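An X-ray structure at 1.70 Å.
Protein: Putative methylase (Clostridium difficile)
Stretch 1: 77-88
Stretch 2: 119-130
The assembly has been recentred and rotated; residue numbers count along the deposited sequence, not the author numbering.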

# COMPACT_ATOMS: atom_id res chain seq x y z
N LEU A 77 20.77 23.57 -4.47
CA LEU A 77 19.50 22.95 -4.85
C LEU A 77 18.99 23.55 -6.18
O LEU A 77 18.60 22.83 -7.10
CB LEU A 77 18.45 23.14 -3.74
CG LEU A 77 17.01 22.72 -4.06
CD1 LEU A 77 16.95 21.22 -4.30
CD2 LEU A 77 16.05 23.09 -2.93
N PHE A 78 19.00 24.88 -6.27
CA PHE A 78 18.58 25.57 -7.49
C PHE A 78 19.43 25.19 -8.70
O PHE A 78 18.91 24.78 -9.74
CB PHE A 78 18.59 27.09 -7.30
CG PHE A 78 18.19 27.84 -8.54
CD1 PHE A 78 16.86 27.93 -8.91
CD2 PHE A 78 19.15 28.44 -9.34
CE1 PHE A 78 16.49 28.61 -10.06
CE2 PHE A 78 18.79 29.12 -10.49
CZ PHE A 78 17.46 29.22 -10.85
N GLU A 79 20.75 25.34 -8.58
CA GLU A 79 21.63 25.04 -9.71
C GLU A 79 21.49 23.60 -10.20
O GLU A 79 21.42 23.34 -11.41
CB GLU A 79 23.08 25.37 -9.38
CG GLU A 79 23.35 26.87 -9.27
CD GLU A 79 23.17 27.61 -10.60
OE1 GLU A 79 23.50 27.03 -11.66
OE2 GLU A 79 22.70 28.78 -10.59
N ASN A 80 21.42 22.64 -9.27
CA ASN A 80 21.30 21.25 -9.67
C ASN A 80 19.95 20.91 -10.29
O ASN A 80 19.87 20.08 -11.19
CB ASN A 80 21.61 20.31 -8.49
CG ASN A 80 23.07 20.38 -8.06
OD1 ASN A 80 23.93 20.77 -8.85
ND2 ASN A 80 23.34 20.03 -6.81
N THR A 81 18.90 21.56 -9.81
CA THR A 81 17.57 21.28 -10.33
C THR A 81 17.42 21.90 -11.72
O THR A 81 16.86 21.29 -12.63
CB THR A 81 16.49 21.84 -9.40
OG1 THR A 81 16.62 21.24 -8.10
CG2 THR A 81 15.09 21.54 -9.96
N LYS A 82 17.94 23.12 -11.85
CA LYS A 82 17.84 23.86 -13.10
C LYS A 82 18.58 23.17 -14.25
O LYS A 82 18.13 23.22 -15.40
CB LYS A 82 18.36 25.29 -12.92
CG LYS A 82 18.25 26.12 -14.20
CD LYS A 82 18.68 27.56 -13.99
CE LYS A 82 18.70 28.31 -15.33
NZ LYS A 82 19.12 29.73 -15.19
N ARG A 83 19.71 22.53 -13.95
CA ARG A 83 20.52 21.91 -14.99
C ARG A 83 19.90 20.64 -15.57
O ARG A 83 20.31 20.18 -16.63
CB ARG A 83 21.95 21.63 -14.50
CG ARG A 83 22.06 20.84 -13.20
CD ARG A 83 21.78 19.34 -13.37
NE ARG A 83 22.06 18.59 -12.15
CZ ARG A 83 21.74 17.31 -11.95
NH1 ARG A 83 21.13 16.62 -12.90
NH2 ARG A 83 22.04 16.73 -10.80
N ILE A 84 18.93 20.07 -14.86
CA ILE A 84 18.19 18.92 -15.39
C ILE A 84 17.46 19.37 -16.65
O ILE A 84 16.98 20.50 -16.71
CB ILE A 84 17.18 18.42 -14.35
CG1 ILE A 84 17.91 17.90 -13.12
CG2 ILE A 84 16.26 17.34 -14.95
CD1 ILE A 84 17.00 17.67 -11.94
N ASN A 85 17.38 18.50 -17.65
CA ASN A 85 16.65 18.83 -18.87
C ASN A 85 15.17 18.54 -18.67
O ASN A 85 14.69 17.47 -19.03
CB ASN A 85 17.18 18.07 -20.08
CG ASN A 85 16.49 18.47 -21.38
OD1 ASN A 85 16.59 17.78 -22.39
ND2 ASN A 85 15.80 19.60 -21.36
N TRP A 86 14.47 19.50 -18.07
CA TRP A 86 13.08 19.26 -17.71
C TRP A 86 12.13 19.08 -18.89
O TRP A 86 11.11 18.40 -18.77
CB TRP A 86 12.58 20.33 -16.73
CG TRP A 86 13.08 20.06 -15.35
CD1 TRP A 86 14.12 20.68 -14.71
CD2 TRP A 86 12.59 19.06 -14.45
NE1 TRP A 86 14.29 20.13 -13.45
CE2 TRP A 86 13.37 19.13 -13.28
CE3 TRP A 86 11.57 18.11 -14.53
CZ2 TRP A 86 13.14 18.30 -12.19
CZ3 TRP A 86 11.35 17.28 -13.44
CH2 TRP A 86 12.14 17.37 -12.29
N SER A 87 12.46 19.68 -20.04
CA SER A 87 11.62 19.53 -21.23
C SER A 87 11.51 18.07 -21.69
O SER A 87 10.57 17.72 -22.41
CB SER A 87 12.16 20.40 -22.37
OG SER A 87 13.44 19.96 -22.78
N ARG A 88 12.46 17.23 -21.29
CA ARG A 88 12.40 15.81 -21.61
C ARG A 88 11.24 15.12 -20.89
O ARG A 88 10.72 14.11 -21.36
CB ARG A 88 13.71 15.10 -21.23
CG ARG A 88 14.83 15.23 -22.24
CD ARG A 88 16.05 14.41 -21.81
NE ARG A 88 15.65 13.10 -21.29
CZ ARG A 88 16.49 12.23 -20.72
NH1 ARG A 88 17.77 12.53 -20.60
NH2 ARG A 88 16.04 11.07 -20.28
N LYS A 119 10.51 24.83 -7.84
CA LYS A 119 9.60 25.45 -8.81
C LYS A 119 10.35 26.45 -9.69
O LYS A 119 10.28 26.40 -10.92
CB LYS A 119 8.44 26.14 -8.09
CG LYS A 119 7.41 26.78 -9.04
CD LYS A 119 6.67 25.72 -9.85
CE LYS A 119 5.63 26.36 -10.77
NZ LYS A 119 4.70 25.37 -11.40
N LYS A 120 11.08 27.36 -9.06
CA LYS A 120 11.81 28.38 -9.81
C LYS A 120 12.81 27.76 -10.79
O LYS A 120 12.92 28.19 -11.94
CB LYS A 120 12.52 29.33 -8.84
CG LYS A 120 13.25 30.51 -9.50
CD LYS A 120 13.70 31.49 -8.41
CE LYS A 120 15.16 31.90 -8.56
NZ LYS A 120 15.75 32.28 -7.24
N ALA A 121 13.55 26.75 -10.33
CA ALA A 121 14.54 26.07 -11.17
C ALA A 121 13.90 25.42 -12.39
O ALA A 121 14.43 25.54 -13.51
CB ALA A 121 15.30 25.02 -10.36
N ILE A 122 12.78 24.74 -12.19
CA ILE A 122 12.10 24.09 -13.30
C ILE A 122 11.54 25.12 -14.29
O ILE A 122 11.60 24.92 -15.50
CB ILE A 122 10.99 23.14 -12.81
CG1 ILE A 122 11.59 22.04 -11.93
CG2 ILE A 122 10.22 22.53 -13.99
CD1 ILE A 122 10.56 21.00 -11.40
N VAL A 123 11.00 26.21 -13.77
CA VAL A 123 10.50 27.27 -14.65
C VAL A 123 11.66 27.79 -15.51
O VAL A 123 11.52 27.95 -16.73
CB VAL A 123 9.86 28.42 -13.84
CG1 VAL A 123 9.71 29.67 -14.69
CG2 VAL A 123 8.51 27.98 -13.26
N GLU A 124 12.80 28.03 -14.87
CA GLU A 124 13.97 28.55 -15.59
C GLU A 124 14.45 27.57 -16.66
O GLU A 124 14.77 27.96 -17.79
CB GLU A 124 15.11 28.85 -14.62
CG GLU A 124 14.93 30.11 -13.82
CD GLU A 124 15.88 31.20 -14.29
OE1 GLU A 124 15.43 32.09 -15.03
OE2 GLU A 124 17.07 31.14 -13.92
N SER A 125 14.49 26.29 -16.29
CA SER A 125 14.92 25.22 -17.20
C SER A 125 14.02 25.14 -18.44
O SER A 125 14.51 25.06 -19.58
CB SER A 125 14.94 23.87 -16.49
OG SER A 125 15.28 22.84 -17.39
N LEU A 126 12.71 25.15 -18.22
CA LEU A 126 11.74 25.07 -19.31
C LEU A 126 11.72 26.33 -20.17
O LEU A 126 11.60 26.25 -21.39
CB LEU A 126 10.34 24.81 -18.75
CG LEU A 126 10.21 23.45 -18.05
CD1 LEU A 126 8.82 23.29 -17.48
CD2 LEU A 126 10.52 22.33 -19.04
N LYS A 127 11.81 27.49 -19.52
CA LYS A 127 11.83 28.75 -20.25
C LYS A 127 12.97 28.74 -21.27
O LYS A 127 12.84 29.24 -22.40
CB LYS A 127 12.00 29.92 -19.28
CG LYS A 127 12.43 31.21 -19.96
CD LYS A 127 12.75 32.33 -18.97
CE LYS A 127 13.22 33.58 -19.72
NZ LYS A 127 13.63 34.69 -18.82
N LYS A 128 14.10 28.18 -20.86
CA LYS A 128 15.26 28.08 -21.74
C LYS A 128 15.02 27.11 -22.90
O LYS A 128 15.33 27.41 -24.06
CB LYS A 128 16.50 27.68 -20.93
CG LYS A 128 17.78 27.56 -21.74
CD LYS A 128 18.98 27.22 -20.86
CE LYS A 128 19.32 28.37 -19.91
NZ LYS A 128 20.57 28.09 -19.13
N SER A 129 14.47 25.94 -22.59
CA SER A 129 14.21 24.92 -23.61
C SER A 129 13.14 25.36 -24.60
O SER A 129 13.28 25.13 -25.80
CB SER A 129 13.78 23.59 -22.97
OG SER A 129 14.82 23.02 -22.19
N TYR A 130 12.08 25.99 -24.09
CA TYR A 130 10.90 26.31 -24.88
C TYR A 130 10.91 27.74 -25.40
O TYR A 130 9.92 28.21 -25.95
CB TYR A 130 9.62 26.06 -24.07
CG TYR A 130 9.38 24.60 -23.75
CD1 TYR A 130 9.89 23.62 -24.58
CD2 TYR A 130 8.67 24.21 -22.63
CE1 TYR A 130 9.69 22.28 -24.32
CE2 TYR A 130 8.46 22.85 -22.34
CZ TYR A 130 8.98 21.89 -23.20
OH TYR A 130 8.81 20.54 -22.97
O HOH W 1 14.17 21.98 -19.96

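The end of one helix and the irregular segment that follows it pack along the helix of residues 119-129. The two helices run in broadly the same direction, with their axes 38° apart and 8.2 Å at closest approach, and the two stretches together bury 703 Å².

Contact begins at Phe78, whose CA-to-CB bond points sideways but whose t rotamer carries the ring to the second helix. There CE1 lies 3.4 Å from Ala121 CA, and CD1 is 3.6 Å from Ala121 CB. Lys120 extends over the ring, its NZ 4.9 Å from the centroid of Phe78 in a cation-pi arrangement, while Glu124 OE2 sits at the ring edge, 3.6 Å from CZ of Phe78.

One turn later, Thr81 points toward the partner helix. Its OG1 is satisfied within its own helix by a hydrogen bond to Leu77 O (2.7 Å), and its methyl CG2 packs 3.5 Å from Ala121 CB. The small Ala121 side chain allows close backbone approach here: the CA atoms of Lys82 and Ala121 are 4.4 Å apart, and Lys82 N is 3.6 Å from Ala121 CB. The side chain of Lys82 lies among Ala121, Glu124, Ser125 and Lys128, fully extended with all four chi angles t, so that NZ forms a salt bridge with Glu124 OE2 at 2.8 Å. Its aliphatic portion covers the neighbouring surface while the charge is paired at the tip, although Lys128 NZ, of like charge, is also only 4.5 Å from Lys82 NZ.

Beyond the helix, Ile84 contributes its backbone: Ser125 OG donates to Ile84 O at 3.0 Å, tying the loop to a buried serine. Asn85 points away at CB, yet its ND2 returns to donate to Ser87 OG (2.8 Å) and, weakly, to water 1 (3.2 Å).

Trp86 is buried and points toward the second helix. Its indole NE1 bonds back to Thr81 O (2.9 Å), leaving a ring face for Ile122, whose CG1 stands 3.7 Å from the centroid of the five-membered ring of Trp86 in a CH-pi contact. Leu126 extends the apolar packing, with CD2 3.7 Å from Trp86 CB and 3.4 Å from Ser87 N.

At Ser87 the contact becomes polar. Water 1 accepts from Ser87 N (2.9 Å), donates to Ser125 OG (2.9 Å) and bonds Ser129 OG (2.5 Å), bridging the stretches. Ser87 OG and Ser129 OG share a weak hydrogen bond of 3.4 Å, and Tyr130 OH approaches Ser87 CB to 3.4 Å, closing the interface.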